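Local coordinates for protein beta-galactosidase/beta-glucuronidase (PDB 6MVF) that binds flavin mononucleotide and probably hydrolyses beta-glucuronides as a gut-bacterial member of glycoside hydrolase family 2, at residues 316-321 with 347-352; 334-339 with 531-536. All coordinates share one frame; numbering follows the deposited sequence.

Contact 1: 316-321 with 347-352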
loop_
_atom_site.group_PDB
_atom_site.type_symbol
_atom_site.label_atom_id
_atom_site.label_comp_id
_atom_site.label_asym_id
_atom_site.label_seq_id
_atom_site.Cartn_x
_atom_site.Cartn_y
_atom_site.Cartn_z
ATOM N N ASP A 316 12.954 -2.480 12.112
ATOM C CA ASP A 316 13.573 -3.057 13.301
ATOM C C ASP A 316 13.328 -2.175 14.516
ATOM O O ASP A 316 12.958 -2.667 15.587
ATOM C CB ASP A 316 15.072 -3.263 13.088
ATOM C CG ASP A 316 15.373 -4.299 12.017
ATOM O OD1 ASP A 316 14.656 -5.328 11.937
ATOM O OD2 ASP A 316 16.329 -4.075 11.235
ATOM N N HIS A 317 13.512 -0.866 14.361
ATOM C CA HIS A 317 13.408 0.026 15.507
ATOM C C HIS A 317 11.985 0.058 16.046
ATOM O O HIS A 317 11.768 -0.092 17.255
ATOM C CB HIS A 317 13.880 1.430 15.128
ATOM C CG HIS A 317 15.332 1.500 14.778
ATOM N ND1 HIS A 317 16.323 1.033 15.619
ATOM C CD2 HIS A 317 15.964 1.994 13.684
ATOM C CE1 HIS A 317 17.501 1.239 15.057
ATOM N NE2 HIS A 317 17.312 1.820 13.884
ATOM N N TYR A 318 10.999 0.231 15.156
ATOM C CA TYR A 318 9.601 0.258 15.577
ATOM C C TYR A 318 9.157 -1.087 16.127
ATOM O O TYR A 318 8.325 -1.136 17.035
ATOM C CB TYR A 318 8.702 0.707 14.416
ATOM C CG TYR A 318 8.636 2.222 14.273
ATOM C CD1 TYR A 318 9.653 2.935 13.646
ATOM C CD2 TYR A 318 7.568 2.941 14.786
ATOM C CE1 TYR A 318 9.595 4.329 13.514
ATOM C CE2 TYR A 318 7.502 4.335 14.670
ATOM C CZ TYR A 318 8.513 5.021 14.035
ATOM O OH TYR A 318 8.449 6.395 13.929
ATOM N N GLN A 319 9.709 -2.187 15.624
ATOM C CA GLN A 319 9.360 -3.483 16.194
ATOM C C GLN A 319 9.845 -3.587 17.637
ATOM O O GLN A 319 9.106 -4.041 18.523
ATOM C CB GLN A 319 9.937 -4.609 15.342
ATOM C CG GLN A 319 9.484 -5.988 15.795
ATOM C CD GLN A 319 10.409 -7.123 15.349
ATOM O OE1 GLN A 319 11.463 -6.897 14.738
ATOM N NE2 GLN A 319 10.018 -8.351 15.663
ATOM N N ASP A 320 11.094 -3.182 17.890
ATOM C CA ASP A 320 11.576 -3.068 19.266
ATOM C C ASP A 320 10.621 -2.239 20.123
ATOM O O ASP A 320 10.208 -2.664 21.207
ATOM C CB ASP A 320 12.970 -2.442 19.288
ATOM C CG ASP A 320 14.069 -3.438 18.940
ATOM O OD1 ASP A 320 13.764 -4.636 18.664
ATOM O OD2 ASP A 320 15.247 -3.005 18.950
ATOM N N ALA A 321 10.250 -1.051 19.635
ATOM C CA ALA A 321 9.405 -0.159 20.409
ATOM C C ALA A 321 8.061 -0.800 20.715
ATOM O O ALA A 321 7.575 -0.722 21.849
ATOM C CB ALA A 321 9.230 1.155 19.661
ATOM N N CYS A 347 9.746 6.450 19.980
ATOM C CA CYS A 347 9.442 6.775 21.375
ATOM C C CYS A 347 8.489 7.961 21.496
ATOM O O CYS A 347 7.568 7.945 22.325
ATOM C CB CYS A 347 10.738 7.046 22.130
ATOM S SG CYS A 347 11.634 5.526 22.401
ATOM N N ASP A 348 8.724 9.016 20.714
ATOM C CA ASP A 348 7.797 10.137 20.670
ATOM C C ASP A 348 6.388 9.670 20.323
ATOM O O ASP A 348 5.396 10.157 20.888
ATOM C CB ASP A 348 8.267 11.174 19.633
ATOM C CG ASP A 348 9.653 11.795 19.951
ATOM O OD1 ASP A 348 10.061 11.904 21.130
ATOM O OD2 ASP A 348 10.337 12.211 18.992
ATOM N N GLU A 349 6.274 8.729 19.385
ATOM C CA GLU A 349 4.954 8.368 18.876
ATOM C C GLU A 349 4.260 7.341 19.759
ATOM O O GLU A 349 3.053 7.447 19.992
ATOM C CB GLU A 349 5.063 7.867 17.437
ATOM C CG GLU A 349 5.269 9.016 16.463
ATOM C CD GLU A 349 6.292 8.708 15.369
ATOM O OE1 GLU A 349 6.388 7.510 14.967
ATOM O OE2 GLU A 349 6.993 9.672 14.926
ATOM N N LEU A 350 4.990 6.344 20.265
ATOM C CA LEU A 350 4.366 5.352 21.122
ATOM C C LEU A 350 4.294 5.787 22.577
ATOM O O LEU A 350 3.515 5.206 23.343
ATOM C CB LEU A 350 5.100 4.016 20.998
ATOM C CG LEU A 350 5.012 3.434 19.578
ATOM C CD1 LEU A 350 5.794 2.142 19.440
ATOM C CD2 LEU A 350 3.574 3.177 19.207
ATOM N N GLY A 351 5.070 6.801 22.974
ATOM C CA GLY A 351 5.031 7.309 24.332
ATOM C C GLY A 351 5.844 6.520 25.342
ATOM O O GLY A 351 5.324 5.605 25.990
ATOM N N PHE A 352 7.130 6.866 25.457
ATOM C CA PHE A 352 8.022 6.382 26.504
ATOM C C PHE A 352 8.841 7.554 27.015
ATOM O O PHE A 352 9.292 8.386 26.221
ATOM C CB PHE A 352 9.029 5.317 26.024
ATOM C CG PHE A 352 8.414 4.085 25.479
ATOM C CD1 PHE A 352 7.890 3.120 26.324
ATOM C CD2 PHE A 352 8.418 3.847 24.118
ATOM C CE1 PHE A 352 7.336 1.943 25.816
ATOM C CE2 PHE A 352 7.874 2.672 23.602
ATOM C CZ PHE A 352 7.328 1.719 24.451
#

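Contact 2: 334-339 with 531-536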
loop_
_atom_site.group_PDB
_atom_site.type_symbol
_atom_site.label_atom_id
_atom_site.label_comp_id
_atom_site.label_asym_id
_atom_site.label_seq_id
_atom_site.Cartn_x
_atom_site.Cartn_y
_atom_site.Cartn_z
ATOM N N LEU A 334 18.070 4.464 26.795
ATOM C CA LEU A 334 18.684 4.190 25.498
ATOM C C LEU A 334 20.211 4.200 25.628
ATOM O O LEU A 334 20.918 5.080 25.133
ATOM C CB LEU A 334 18.178 5.191 24.468
ATOM C CG LEU A 334 16.811 4.709 24.000
ATOM C CD1 LEU A 334 16.232 5.613 22.942
ATOM C CD2 LEU A 334 16.918 3.259 23.496
ATOM N N ALA A 335 20.715 3.175 26.303
ATOM C CA ALA A 335 22.145 3.063 26.544
ATOM C C ALA A 335 22.839 2.489 25.303
ATOM O O ALA A 335 22.199 1.863 24.461
ATOM C CB ALA A 335 22.385 2.190 27.782
ATOM N N HIS A 336 24.154 2.721 25.166
ATOM C CA HIS A 336 24.990 3.606 25.995
ATOM C C HIS A 336 25.497 4.741 25.122
ATOM O O HIS A 336 26.641 5.165 25.252
ATOM C CB HIS A 336 26.221 2.893 26.581
ATOM C CG HIS A 336 25.942 1.971 27.731
ATOM N ND1 HIS A 336 25.500 2.415 28.960
ATOM C CD2 HIS A 336 26.107 0.630 27.854
ATOM C CE1 HIS A 336 25.376 1.387 29.781
ATOM N NE2 HIS A 336 25.737 0.291 29.135
ATOM N N TYR A 337 24.661 5.214 24.211
ATOM C CA TYR A 337 25.117 6.079 23.129
ATOM C C TYR A 337 23.874 6.702 22.512
ATOM O O TYR A 337 22.749 6.439 22.945
ATOM C CB TYR A 337 25.935 5.283 22.110
ATOM C CG TYR A 337 25.359 3.905 21.923
ATOM C CD1 TYR A 337 24.198 3.712 21.167
ATOM C CD2 TYR A 337 25.945 2.802 22.522
ATOM C CE1 TYR A 337 23.653 2.446 21.005
ATOM C CE2 TYR A 337 25.402 1.528 22.375
ATOM C CZ TYR A 337 24.256 1.350 21.614
ATOM O OH TYR A 337 23.710 0.086 21.461
ATOM N N GLN A 338 24.082 7.540 21.511
ATOM C CA GLN A 338 22.960 8.103 20.775
ATOM C C GLN A 338 22.344 7.024 19.885
ATOM O O GLN A 338 23.063 6.261 19.231
ATOM C CB GLN A 338 23.433 9.297 19.953
ATOM C CG GLN A 338 22.426 9.846 18.999
ATOM C CD GLN A 338 22.888 11.164 18.426
ATOM O OE1 GLN A 338 23.638 11.902 19.067
ATOM N NE2 GLN A 338 22.457 11.465 17.211
ATOM N N HIS A 339 21.018 6.913 19.910
ATOM C CA HIS A 339 20.356 5.909 19.091
ATOM C C HIS A 339 19.901 6.507 17.749
ATOM O O HIS A 339 20.218 7.648 17.391
ATOM C CB HIS A 339 19.196 5.282 19.865
ATOM C CG HIS A 339 19.609 4.167 20.778
ATOM N ND1 HIS A 339 19.145 2.876 20.636
ATOM C CD2 HIS A 339 20.449 4.147 21.840
ATOM C CE1 HIS A 339 19.676 2.113 21.573
ATOM N NE2 HIS A 339 20.472 2.859 22.315
ATOM N N HIS A 531 15.213 0.490 35.434
ATOM C CA HIS A 531 15.441 0.032 34.067
ATOM C C HIS A 531 16.046 -1.364 34.094
ATOM O O HIS A 531 17.203 -1.535 34.490
ATOM C CB HIS A 531 16.364 0.988 33.319
ATOM C CG HIS A 531 15.782 2.343 33.088
ATOM N ND1 HIS A 531 16.098 3.431 33.874
ATOM C CD2 HIS A 531 14.900 2.790 32.159
ATOM C CE1 HIS A 531 15.442 4.492 33.436
ATOM N NE2 HIS A 531 14.710 4.130 32.397
ATOM N N VAL A 532 15.275 -2.361 33.660
ATOM C CA VAL A 532 15.812 -3.707 33.482
ATOM C C VAL A 532 16.980 -3.680 32.515
ATOM O O VAL A 532 16.865 -3.189 31.384
ATOM C CB VAL A 532 14.729 -4.656 32.954
ATOM C CG1 VAL A 532 15.356 -6.010 32.553
ATOM C CG2 VAL A 532 13.635 -4.806 33.975
ATOM N N TRP A 533 18.112 -4.213 32.948
ATOM C CA TRP A 533 19.169 -4.576 32.020
ATOM C C TRP A 533 18.942 -6.046 31.701
ATOM O O TRP A 533 19.059 -6.898 32.587
ATOM C CB TRP A 533 20.544 -4.322 32.624
ATOM C CG TRP A 533 21.660 -4.386 31.612
ATOM C CD1 TRP A 533 22.523 -5.427 31.399
ATOM C CD2 TRP A 533 22.021 -3.371 30.678
ATOM N NE1 TRP A 533 23.408 -5.111 30.398
ATOM C CE2 TRP A 533 23.116 -3.856 29.933
ATOM C CE3 TRP A 533 21.542 -2.090 30.411
ATOM C CZ2 TRP A 533 23.721 -3.114 28.929
ATOM C CZ3 TRP A 533 22.149 -1.355 29.422
ATOM C CH2 TRP A 533 23.236 -1.867 28.695
ATOM N N ASN A 534 18.535 -6.352 30.469
ATOM C CA ASN A 534 18.286 -5.427 29.365
ATOM C C ASN A 534 16.992 -5.969 28.697
ATOM O O ASN A 534 16.551 -7.069 29.035
ATOM C CB ASN A 534 19.518 -5.397 28.415
ATOM C CG ASN A 534 19.378 -4.424 27.248
ATOM O OD1 ASN A 534 18.664 -4.689 26.286
ATOM N ND2 ASN A 534 20.103 -3.309 27.312
ATOM N N MET A 535 16.365 -5.210 27.784
ATOM C CA MET A 535 15.153 -5.707 27.130
ATOM C C MET A 535 15.443 -6.949 26.304
ATOM O O MET A 535 14.674 -7.922 26.330
ATOM C CB MET A 535 14.538 -4.634 26.224
ATOM C CG MET A 535 13.236 -5.060 25.576
ATOM S SD MET A 535 11.851 -5.358 26.719
ATOM C CE MET A 535 10.636 -6.084 25.620
ATOM N N PHE A 536 16.534 -6.915 25.541
ATOM C CA PHE A 536 16.918 -7.985 24.641
ATOM C C PHE A 536 18.332 -8.417 24.978
ATOM O O PHE A 536 19.169 -7.571 25.312
ATOM C CB PHE A 536 16.884 -7.539 23.174
ATOM C CG PHE A 536 15.617 -6.883 22.769
ATOM C CD1 PHE A 536 14.464 -7.640 22.549
ATOM C CD2 PHE A 536 15.565 -5.515 22.596
ATOM C CE1 PHE A 536 13.272 -7.026 22.169
ATOM C CE2 PHE A 536 14.370 -4.883 22.213
ATOM C CZ PHE A 536 13.224 -5.634 22.006
HETATM O O HOH W 1 21.140 -0.443 26.254
#

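Contact 1: 316-321 with 347-352
Tyr-318 and Glu-349 each hold CG anti to the carbonyl carbon (chi1 -83° and -76°), and a bend at chi2 of Glu-349 carries its carboxylate to the phenol. The two side chains cross at about a right angle, yet ring and carboxylate planes lie only 22° apart. Tyr-318 OH donates to Glu-349 OE1 at 2.6 Å, meeting the syn side of that oxygen somewhat out of the carboxylate plane. About one turn further along helix 314-327, Ala-321 CB meets Leu-350 CD1 at 3.6 Å, and the edge of the Phe-352 ring lies against the backbone, with CZ 3.6 Å from Ala-321 O. Gly-351, with positive phi, leads the chain out of helix 341-350; its N bonds Cys-347 O at 2.8 Å. Lys-325 of helix 314-327 adds a bond to Leu-350 O. These are successive outer helices of the TIM barrel, before and after strand 331-334 in the chain. A phenylalanine at Tyr-318 has no hydroxyl, so Glu-349 OE1 would probably lose this donor and its carboxylate be freer to turn. The one directional bond, phenol to carboxylate, joins two partly exposed side chains, whereas the contact of Ala-321 with Leu-350 is apolar and undirected.

Contact 2: 334-339 with 531-536
Ala-335 O is gripped twice. His-339 NE2 donates to it at 2.9 Å in a nearly straight bond (173° at the hydrogen), arriving from above the carbonyl plane yet in the plane of its own ring, and a water donates to the same Ala-335 O at 3.1 Å. That water in turn accepts a weak bond from Asn-534 ND2 at 3.2 Å, a tenuous polar bridge between the two segments. Direct contact is made by Trp-533, whose CG is anti to its backbone N (chi1 -167°), which places the outer indole atoms CZ3 and CH2 beside Ala-335 and His-336. Ala-335 CB touches the edge of the six-membered ring, 3.9 Å from Trp-533 CZ3. Both segments leave the C-terminal ends of parallel strands of the TIM barrel, 331-334 and 529-532, the end of the barrel where family 2 enzymes carry their active site. Each has a cis peptide bond, before His-336 and before Asn-534; a non-proline cis bond after this tryptophan is a familiar feature of related glycosidases. The His-336 imidazole and the indole six-membered ring meet obliquely, planes at 31° and centroids 5.1 Å apart, with His-336 NE2 3.3 Å from Trp-533 CH2. His-336 ND1 is hydrogen-bonded to Glu-357, which anchors the other side of the imidazole, and both side chains also touch Glu-486. On the far side of the cis bond, Asn-534 OD1 accepts from Phe-536 N at 3.2 Å in the carbonyl plane, on a lone pair, closing an Asx turn.

From the N terminus the chain runs through 316-321 on helix 314-327, then strand 331-334 and the loop 334-339, before helix 341-350 brings in 347-352. Contact 1 thus closes a short loop of 25 residues, joining two successive outer helices of the barrel. Contact 2 starts within that loop and closes only 191 residues later, at 531-536, so the two cross. It links the ends of strands 331-334 and 529-532, which flank strand 292-300 on either side in the sheet; the barrel closes where 529-532 pairs in parallel with 292-300. The contact centres lie about 13 Å apart, and Asp-320 OD1 packs 3.5 Å from Phe-536 CZ, bringing helix 314-327 against the last of the four segments.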